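Local coordinates for acyl-coenzyme A oxidase 1 (Yarrowia lipolytica, PDB 5Y9D), which oxidises acyl-CoA esters to trans-2-enoyl-CoA with an FAD cofactor, passing the electrons to oxygen to give hydrogen peroxide in peroxisomal fatty acid beta-oxidation, at residues F50-G53 and E57-I60. Residues are numbered along the deposited sequence; the frame is centred on the assembly and turned at random.
Sequences FLNG and ETQI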
loop_
_atom_site.group_PDB
_atom_site.type_symbol
_atom_site.label_atom_id
_atom_site.label_comp_id
_atom_site.label_asym_id
_atom_site.label_seq_id
_atom_site.Cartn_x
_atom_site.Cartn_y
_atom_site.Cartn_z
ATOM N N PHE A 50 -15.951 26.799 -1.771
ATOM C CA PHE A 50 -15.787 26.291 -3.107
ATOM C C PHE A 50 -15.782 24.765 -3.143
ATOM O O PHE A 50 -16.361 24.165 -4.037
ATOM C CB PHE A 50 -14.484 26.812 -3.675
ATOM C CG PHE A 50 -14.070 26.141 -4.921
ATOM C CD1 PHE A 50 -14.527 26.594 -6.136
ATOM C CD2 PHE A 50 -13.216 25.053 -4.878
ATOM C CE1 PHE A 50 -14.131 25.974 -7.308
ATOM C CE2 PHE A 50 -12.839 24.410 -6.043
ATOM C CZ PHE A 50 -13.290 24.879 -7.262
ATOM N N LEU A 51 -15.103 24.133 -2.187
ATOM C CA LEU A 51 -15.070 22.675 -2.121
ATOM C C LEU A 51 -16.402 22.064 -1.733
ATOM O O LEU A 51 -16.728 20.997 -2.198
ATOM C CB LEU A 51 -14.005 22.194 -1.154
ATOM C CG LEU A 51 -12.575 22.335 -1.627
ATOM C CD1 LEU A 51 -11.640 22.069 -0.468
ATOM C CD2 LEU A 51 -12.309 21.366 -2.774
ATOM N N ASN A 52 -17.191 22.735 -0.918
ATOM C CA ASN A 52 -18.463 22.153 -0.485
ATOM C C ASN A 52 -19.671 22.525 -1.331
ATOM O O ASN A 52 -20.749 21.995 -1.100
ATOM C CB ASN A 52 -18.746 22.551 0.965
ATOM C CG ASN A 52 -17.783 21.922 1.923
ATOM O OD1 ASN A 52 -17.346 20.813 1.689
ATOM N ND2 ASN A 52 -17.427 22.633 3.003
ATOM N N GLY A 53 -19.510 23.437 -2.292
ATOM C CA GLY A 53 -20.638 23.903 -3.110
ATOM C C GLY A 53 -21.484 24.962 -2.423
ATOM O O GLY A 53 -22.691 24.923 -2.526
ATOM N N GLU A 57 -23.727 24.731 2.368
ATOM C CA GLU A 57 -23.275 23.348 2.432
ATOM C C GLU A 57 -22.179 23.196 3.483
ATOM O O GLU A 57 -22.163 22.249 4.258
ATOM C CB GLU A 57 -22.780 22.872 1.075
ATOM C CG GLU A 57 -23.694 23.196 -0.104
ATOM C CD GLU A 57 -25.117 22.676 0.043
ATOM O OE1 GLU A 57 -25.359 21.747 0.852
ATOM O OE2 GLU A 57 -26.005 23.193 -0.673
ATOM N N THR A 58 -21.271 24.149 3.519
ATOM C CA THR A 58 -20.272 24.185 4.558
ATOM C C THR A 58 -20.875 24.223 5.954
ATOM O O THR A 58 -20.365 23.553 6.865
ATOM C CB THR A 58 -19.365 25.379 4.358
ATOM O OG1 THR A 58 -18.733 25.218 3.088
ATOM C CG2 THR A 58 -18.314 25.449 5.450
ATOM N N GLN A 59 -21.953 24.983 6.130
ATOM C CA GLN A 59 -22.593 25.043 7.437
ATOM C C GLN A 59 -23.152 23.693 7.833
ATOM O O GLN A 59 -23.036 23.289 8.988
ATOM C CB GLN A 59 -23.674 26.108 7.489
ATOM C CG GLN A 59 -23.148 27.482 7.884
ATOM C CD GLN A 59 -24.262 28.523 7.934
ATOM O OE1 GLN A 59 -25.251 28.363 8.682
ATOM N NE2 GLN A 59 -24.122 29.585 7.125
ATOM N N ILE A 60 -23.736 22.995 6.862
ATOM C CA ILE A 60 -24.320 21.690 7.088
ATOM C C ILE A 60 -23.200 20.702 7.383
ATOM O O ILE A 60 -23.297 19.871 8.288
ATOM C CB ILE A 60 -25.157 21.264 5.874
ATOM C CG1 ILE A 60 -26.455 22.060 5.859
ATOM C CG2 ILE A 60 -25.489 19.776 5.907
ATOM C CD1 ILE A 60 -27.243 21.931 4.563
#
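The N52 carboxamide meets T58 at its nitrogen edge: T58 OG1 lies in the amide plane, 2.9 Å from ND2, and the N-H points almost straight at it (168°). T58 CA sits off to one face of the same amide, 3.6 Å from ND2, while K372 of helix 355-391 also touches the N52 side chain. The E57 carboxylate, the other flat group, is carried away from helix 44-52 by a bend at chi2; the E57 side chain also touches W112 of helix 107-118, and OE1 makes a long, weak ion pair with K108. The lower part of that side chain does the touching, CB lying 3.1 Å from N52 O and CG 3.1 Å from G53 O, a close fit of methylenes against two carbonyls at a helix end. With N52 CG beside its own backbone N (chi1 -68°), the N52 and T58 side chains cross at about a right angle. Replacing N52 by an alanine would probably cost T58 OG1 this donor and open a gap between the helices. G53, at positive phi, ends helix 44-52, and helix 55-70 starts two residues later, making this a tight turn between two successive helices in the N-terminal region. Since T58 OG1 accepts from N52 and also bonds N49 OD1, the chemistry implies that one buried hydroxyl, gripped by two asparagines of helix 44-52, ties the successive helices together.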